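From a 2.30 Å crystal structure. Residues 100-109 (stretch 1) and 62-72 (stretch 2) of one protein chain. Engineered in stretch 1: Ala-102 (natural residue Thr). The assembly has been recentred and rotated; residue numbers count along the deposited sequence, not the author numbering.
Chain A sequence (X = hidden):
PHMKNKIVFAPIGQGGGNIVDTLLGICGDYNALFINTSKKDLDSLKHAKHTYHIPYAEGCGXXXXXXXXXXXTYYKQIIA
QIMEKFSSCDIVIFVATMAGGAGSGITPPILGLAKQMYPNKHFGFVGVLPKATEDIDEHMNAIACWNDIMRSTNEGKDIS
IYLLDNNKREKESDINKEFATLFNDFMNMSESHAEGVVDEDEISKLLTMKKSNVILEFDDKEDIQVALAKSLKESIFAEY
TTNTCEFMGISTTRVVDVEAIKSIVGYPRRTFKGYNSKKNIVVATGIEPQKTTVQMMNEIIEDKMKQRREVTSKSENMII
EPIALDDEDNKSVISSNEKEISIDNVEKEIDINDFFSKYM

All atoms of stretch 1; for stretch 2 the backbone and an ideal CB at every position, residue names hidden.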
ATOM      1  N   GLY A 100       1.398 -13.182  -6.778  1.00 36.24           N
ATOM      2  CA  GLY A 100       2.276 -13.287  -7.942  1.00 46.04           C
ATOM      3  C   GLY A 100       3.642 -13.886  -7.631  1.00 46.14           C
ATOM      4  O   GLY A 100       4.213 -13.624  -6.565  1.00 46.77           O
ATOM      5  N   GLY A 101       4.162 -14.688  -8.558  1.00 39.32           N
ATOM      6  CA  GLY A 101       5.475 -15.308  -8.425  1.00 35.39           C
ATOM      7  C   GLY A 101       6.589 -14.344  -8.029  1.00 41.92           C
ATOM      8  O   GLY A 101       7.194 -14.482  -6.963  1.00 40.81           O
ATOM      9  N   ALA A 102       6.870 -13.356  -8.872  1.00 42.43           N
ATOM     10  CA  ALA A 102       7.934 -12.401  -8.570  1.00 43.30           C
ATOM     11  C   ALA A 102       7.569 -11.536  -7.378  1.00 43.47           C
ATOM     12  O   ALA A 102       8.376 -11.330  -6.466  1.00 46.95           O
ATOM     13  CB  ALA A 102       8.230 -11.536  -9.771  1.00 47.02           C
ATOM     14  N   GLY A 103       6.341 -11.032  -7.392  1.00 39.15           N
ATOM     15  CA  GLY A 103       5.861 -10.151  -6.349  1.00 30.42           C
ATOM     16  C   GLY A 103       5.942 -10.790  -4.981  1.00 35.72           C
ATOM     17  O   GLY A 103       6.431 -10.186  -4.028  1.00 30.84           O
ATOM     18  N   SER A 104       5.452 -12.016  -4.874  1.00 28.82           N
ATOM     19  CA  SER A 104       5.509 -12.723  -3.606  1.00 34.11           C
ATOM     20  C   SER A 104       6.942 -13.137  -3.214  1.00 38.53           C
ATOM     21  O   SER A 104       7.307 -13.091  -2.046  1.00 38.35           O
ATOM     22  CB  SER A 104       4.619 -13.960  -3.668  1.00 43.72           C
ATOM     23  OG  SER A 104       4.889 -14.831  -2.586  1.00 57.34           O
ATOM     24  N   GLY A 105       7.745 -13.556  -4.183  1.00 35.09           N
ATOM     25  CA  GLY A 105       9.031 -14.149  -3.867  1.00 39.19           C
ATOM     26  C   GLY A 105      10.199 -13.187  -3.747  1.00 41.14           C
ATOM     27  O   GLY A 105      11.126 -13.411  -2.980  1.00 48.67           O
ATOM     28  N   ILE A 106      10.154 -12.111  -4.515  1.00 39.32           N
ATOM     29  CA  ILE A 106      11.280 -11.198  -4.612  1.00 38.05           C
ATOM     30  C   ILE A 106      11.133  -9.993  -3.694  1.00 33.15           C
ATOM     31  O   ILE A 106      12.127  -9.487  -3.187  1.00 36.69           O
ATOM     32  CB  ILE A 106      11.495 -10.765  -6.082  1.00 38.60           C
ATOM     33  CG1 ILE A 106      11.966 -11.966  -6.897  1.00 43.41           C
ATOM     34  CG2 ILE A 106      12.498  -9.643  -6.186  1.00 36.20           C
ATOM     35  CD1 ILE A 106      11.884 -11.759  -8.399  1.00 51.72           C
ATOM     36  N   THR A 107       9.898  -9.547  -3.449  1.00 27.16           N
ATOM     37  CA  THR A 107       9.693  -8.316  -2.693  1.00 24.36           C
ATOM     38  C   THR A 107      10.197  -8.388  -1.241  1.00 34.50           C
ATOM     39  O   THR A 107      10.802  -7.440  -0.752  1.00 38.86           O
ATOM     40  CB  THR A 107       8.215  -7.893  -2.658  1.00 26.69           C
ATOM     41  OG1 THR A 107       7.676  -7.902  -3.978  1.00 28.45           O
ATOM     42  CG2 THR A 107       8.068  -6.489  -2.063  1.00 19.56           C
ATOM     43  N   PRO A 108       9.893  -9.481  -0.525  1.00 31.20           N
ATOM     44  CA  PRO A 108      10.319  -9.514   0.878  1.00 33.37           C
ATOM     45  C   PRO A 108      11.848  -9.434   1.046  1.00 37.36           C
ATOM     46  O   PRO A 108      12.329  -8.621   1.826  1.00 45.02           O
ATOM     47  CB  PRO A 108       9.776 -10.860   1.380  1.00 32.14           C
ATOM     48  CG  PRO A 108       8.585 -11.118   0.523  1.00 31.81           C
ATOM     49  CD  PRO A 108       8.991 -10.600  -0.853  1.00 28.08           C
ATOM     50  N   PRO A 109      12.609 -10.247   0.305  1.00 32.89           N
ATOM     51  CA  PRO A 109      14.054 -10.127   0.507  1.00 37.11           C
ATOM     52  C   PRO A 109      14.572  -8.740   0.149  1.00 34.46           C
ATOM     53  O   PRO A 109      15.343  -8.165   0.916  1.00 39.20           O
ATOM     54  CB  PRO A 109      14.646 -11.176  -0.449  1.00 43.10           C
ATOM     55  CG  PRO A 109      13.533 -12.112  -0.752  1.00 42.73           C
ATOM     56  CD  PRO A 109      12.253 -11.321  -0.637  1.00 28.40           C
ATOM     57  N   UNK A  62       4.164 -16.351 -11.833  1.00 88.71           N
ATOM     58  CA  UNK A  62       3.355 -17.184 -10.945  1.00 96.80           C
ATOM     59  C   UNK A  62       4.181 -18.091 -10.019  1.00 93.13           C
ATOM     60  O   UNK A  62       3.744 -18.417  -8.914  1.00 90.56           O
ATOM     61  CB  UNK A  62       2.411 -18.047 -11.785  1.00 96.80           C
ATOM     62  N   UNK A  63       5.364 -18.498 -10.472  1.00 90.11           N
ATOM     63  CA  UNK A  63       6.226 -19.387  -9.687  1.00 98.72           C
ATOM     64  C   UNK A  63       7.260 -18.611  -8.862  1.00 99.19           C
ATOM     65  O   UNK A  63       8.263 -18.137  -9.404  1.00 95.46           O
ATOM     66  CB  UNK A  63       6.940 -20.372 -10.614  1.00 98.72           C
ATOM     67  N   UNK A  64       7.021 -18.492  -7.556  1.00 98.13           N
ATOM     68  CA  UNK A  64       7.898 -17.695  -6.693  1.00 90.73           C
ATOM     69  C   UNK A  64       9.257 -18.369  -6.486  1.00 91.09           C
ATOM     70  O   UNK A  64      10.259 -17.690  -6.257  1.00 86.91           O
ATOM     71  CB  UNK A  64       7.226 -17.456  -5.339  1.00 90.73           C
ATOM     72  N   UNK A  65       9.292 -19.696  -6.588  1.00 95.59           N
ATOM     73  CA  UNK A  65      10.547 -20.439  -6.500  1.00101.98           C
ATOM     74  C   UNK A  65      11.498 -20.034  -7.624  1.00 99.44           C
ATOM     75  O   UNK A  65      12.712 -19.947  -7.424  1.00 93.50           O
ATOM     76  CB  UNK A  65      10.281 -21.945  -6.550  1.00101.98           C
ATOM     77  N   UNK A  66      10.931 -19.798  -8.807  1.00101.49           N
ATOM     78  CA  UNK A  66      11.709 -19.432  -9.991  1.00100.43           C
ATOM     79  C   UNK A  66      12.067 -17.948 -10.013  1.00 87.38           C
ATOM     80  O   UNK A  66      13.195 -17.582 -10.349  1.00 82.78           O
ATOM     81  CB  UNK A  66      10.932 -19.792 -11.259  1.00100.43           C
ATOM     82  N   UNK A  67      11.100 -17.099  -9.675  1.00 76.26           N
ATOM     83  CA  UNK A  67      11.359 -15.671  -9.532  1.00 71.28           C
ATOM     84  C   UNK A  67      12.578 -15.448  -8.640  1.00 71.82           C
ATOM     85  O   UNK A  67      13.538 -14.779  -9.032  1.00 69.45           O
ATOM     86  CB  UNK A  67      10.135 -14.954  -8.958  1.00 71.28           C
ATOM     87  N   UNK A  68      12.525 -16.030  -7.443  1.00 72.38           N
ATOM     88  CA  UNK A  68      13.602 -15.947  -6.457  1.00 74.34           C
ATOM     89  C   UNK A  68      14.970 -16.394  -7.001  1.00 81.83           C
ATOM     90  O   UNK A  68      15.976 -15.702  -6.818  1.00 80.27           O
ATOM     91  CB  UNK A  68      13.238 -16.798  -5.239  1.00 74.34           C
ATOM     92  N   UNK A  69      15.001 -17.548  -7.664  1.00 82.33           N
ATOM     93  CA  UNK A  69      16.238 -18.116  -8.176  1.00 84.92           C
ATOM     94  C   UNK A  69      16.995 -17.223  -9.147  1.00 91.16           C
ATOM     95  O   UNK A  69      18.228 -17.155  -9.108  1.00 91.79           O
ATOM     96  CB  UNK A  69      15.931 -19.448  -8.863  1.00 84.92           C
ATOM     97  N   UNK A  70      16.256 -16.538 -10.020  1.00 96.69           N
ATOM     98  CA  UNK A  70      16.850 -15.645 -11.019  1.00103.78           C
ATOM     99  C   UNK A  70      17.334 -14.331 -10.405  1.00 99.71           C
ATOM    100  O   UNK A  70      18.309 -13.735 -10.873  1.00105.96           O
ATOM    101  CB  UNK A  70      15.836 -15.352 -12.127  1.00103.78           C
ATOM    102  N   UNK A  71      16.652 -13.886  -9.356  1.00 84.99           N
ATOM    103  CA  UNK A  71      16.875 -12.551  -8.817  1.00 80.35           C
ATOM    104  C   UNK A  71      17.902 -12.483  -7.691  1.00 80.01           C
ATOM    105  O   UNK A  71      18.483 -11.428  -7.450  1.00 82.76           O
ATOM    106  CB  UNK A  71      15.546 -11.986  -8.312  1.00 80.35           C
ATOM    107  N   UNK A  72      18.115 -13.597  -6.996  1.00 77.02           N
ATOM    108  CA  UNK A  72      18.982 -13.608  -5.816  1.00 79.97           C
ATOM    109  C   UNK A  72      20.303 -12.871  -6.028  1.00 76.86           C
ATOM    110  O   UNK A  72      20.646 -11.969  -5.265  1.00 78.46           O
ATOM    111  CB  UNK A  72      19.271 -15.053  -5.405  1.00 79.97           C
TER

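Stretch 1 is a helix from Gly-101 onward, and Gly-101 and Gly-105 leave stretch 2 room to come close: the two helix axes approach to 7.5 Å and cross at -47°. Each position of stretch 2 can be read against that surface.

At position 62 the backbone itself makes the contact, with its C atom 3.5 Å from Gly-101 CA. A CB on Gly-101 would clash with this backbone. The CB of 62 points away, so almost any side chain would suit, polar ones most easily. The deposited residue is Lys-62, whose chain leads off from the contact.

Position 63 also points away and sits just before a helix, at the N-cap. Ser, Thr, Asp or Asn would be familiar there, but stretch 1 demands nothing. Glu-63 is found, and its backbone O accepts the bond from the N of position 67 (3.0 Å).

Position 64 decides most. Its CB points sideways, 3.4 Å from Gly-101 O and 4.0 Å from Gly-105 CA, between two glycines, with Ser-104 OG 4.5 Å from its CB. Further along lie two acceptors, Ser-104 OG and Ser-104 O; the latter has no partner from the turn above, because the residue four further on is Pro-108, which lacks an N-H. A small residue would fit, but a long donor such as Lys, Gln or Arg could also reach these oxygens. Arg-64 does so twice: NE donates to Ser-104 OG at 2.8 Å, and NH2 to Ser-104 O at 2.6 Å. Gly-105 CA lies over one face of the guanidinium, 3.5 Å from NH2; a CB on Gly-105 would clash with Arg-64 O. The chi1 of Arg-64, 97°, falls between wells.

Positions 65 and 66 have no part of stretch 1 within 5.5 Å of their CB atoms. Helix-compatible polar residues suit both, and Lys-65 and Lys-66 extend away from the contact.

Position 67 points straight at stretch 1. Its CB already lies 3.4 Å from Ala-102 CA, 3.6 Å from Gly-101 O and 3.7 Å from Ile-106 CD1, so only something small is comfortable: Ala, or Gly with some loss of packing. Ala-67 is deposited, and its CB meets the CB of the engineered Ala-102 at 4.0 Å.

Position 68 points sideways, its CB 4.6 Å from Gly-105 O. A modest aliphatic or a small polar residue could lie beside the glycine. Val-68, chi1 t, brings CG2 to 3.2 Å from Gly-105 O; a CB on Gly-105 would clash with that methyl.

Position 69 is out of reach and has room for a side chain, so the deposited Gly-69 is not required by stretch 1. Position 70 is equally free, its CB pointing sideways, and carries Tyr-70, poorly ordered.

Position 71 again points toward stretch 1, one turn after 67, with its CB 3.7 Å from Ile-106 CD1. Small apolar residues suit. Ala-71 CB packs on Ile-106 CD1, which also lies 3.7 Å from Ala-67 CB.

Position 72 meets nothing of stretch 1; a polar residue suits, and Gln-72 is found.

Stretch 2 (62-72) KERKKAVGYAQ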
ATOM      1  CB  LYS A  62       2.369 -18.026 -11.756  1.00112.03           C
ATOM      2  CG  LYS A  62       1.186 -17.243 -12.299  1.00118.16           C
ATOM      3  CD  LYS A  62       0.145 -16.999 -11.220  1.00120.26           C
ATOM      4  CE  LYS A  62      -1.095 -16.342 -11.805  1.00125.22           C
ATOM      5  NZ  LYS A  62      -2.288 -16.548 -10.941  1.00128.81           N
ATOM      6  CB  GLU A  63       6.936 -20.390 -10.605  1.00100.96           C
ATOM      7  CG  GLU A  63       6.053 -21.514 -11.109  1.00110.61           C
ATOM      8  CD  GLU A  63       5.878 -22.616 -10.082  1.00121.77           C
ATOM      9  OE1 GLU A  63       6.706 -22.700  -9.149  1.00119.83           O
ATOM     10  OE2 GLU A  63       4.915 -23.400 -10.209  1.00132.93           O
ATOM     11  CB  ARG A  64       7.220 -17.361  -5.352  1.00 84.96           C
ATOM     12  CG  ARG A  64       7.584 -18.285  -4.200  1.00 90.07           C
ATOM     13  CD  ARG A  64       6.705 -18.051  -2.964  1.00 90.68           C
ATOM     14  NE  ARG A  64       6.914 -16.752  -2.318  1.00 83.71           N
ATOM     15  CZ  ARG A  64       7.743 -16.541  -1.294  1.00 72.29           C
ATOM     16  NH1 ARG A  64       8.464 -17.544  -0.797  1.00 69.33           N
ATOM     17  NH2 ARG A  64       7.853 -15.323  -0.766  1.00 58.89           N
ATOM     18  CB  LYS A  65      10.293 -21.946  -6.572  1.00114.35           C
ATOM     19  CG  LYS A  65       9.362 -22.490  -5.501  1.00123.37           C
ATOM     20  CD  LYS A  65       9.153 -23.993  -5.677  1.00133.98           C
ATOM     21  CE  LYS A  65       8.339 -24.597  -4.536  1.00136.12           C
ATOM     22  NZ  LYS A  65       8.219 -26.085  -4.642  1.00140.67           N
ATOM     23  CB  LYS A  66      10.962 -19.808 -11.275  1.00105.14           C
ATOM     24  CG  LYS A  66      11.009 -21.285 -11.621  1.00110.38           C
ATOM     25  CD  LYS A  66      10.223 -21.553 -12.890  1.00113.53           C
ATOM     26  CE  LYS A  66      10.177 -23.030 -13.224  1.00113.04           C
ATOM     27  NZ  LYS A  66       9.313 -23.266 -14.413  1.00118.31           N
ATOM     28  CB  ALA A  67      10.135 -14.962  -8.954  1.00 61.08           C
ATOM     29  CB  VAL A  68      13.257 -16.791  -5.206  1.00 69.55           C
ATOM     30  CG1 VAL A  68      14.491 -17.007  -4.342  1.00 69.40           C
ATOM     31  CG2 VAL A  68      12.140 -16.135  -4.412  1.00 58.20           C
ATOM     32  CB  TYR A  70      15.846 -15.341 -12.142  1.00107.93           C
ATOM     33  CG  TYR A  70      15.426 -16.550 -12.942  1.00118.55           C
ATOM     34  CD1 TYR A  70      16.319 -17.588 -13.180  1.00127.65           C
ATOM     35  CD2 TYR A  70      14.136 -16.661 -13.448  1.00119.79           C
ATOM     36  CE1 TYR A  70      15.943 -18.702 -13.905  1.00137.77           C
ATOM     37  CE2 TYR A  70      13.748 -17.775 -14.175  1.00131.05           C
ATOM     38  CZ  TYR A  70      14.658 -18.793 -14.402  1.00140.47           C
ATOM     39  OH  TYR A  70      14.286 -19.906 -15.124  1.00147.94           O
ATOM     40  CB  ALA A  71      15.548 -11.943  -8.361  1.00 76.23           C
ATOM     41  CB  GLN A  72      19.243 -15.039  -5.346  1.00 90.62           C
ATOM     42  CG  GLN A  72      18.055 -15.677  -4.644  1.00 90.71           C
ATOM     43  CD  GLN A  72      18.246 -17.163  -4.405  1.00 95.78           C
ATOM     44  OE1 GLN A  72      19.030 -17.821  -5.094  1.00 98.98           O
ATOM     45  NE2 GLN A  72      17.531 -17.699  -3.424  1.00 92.45           N
TER
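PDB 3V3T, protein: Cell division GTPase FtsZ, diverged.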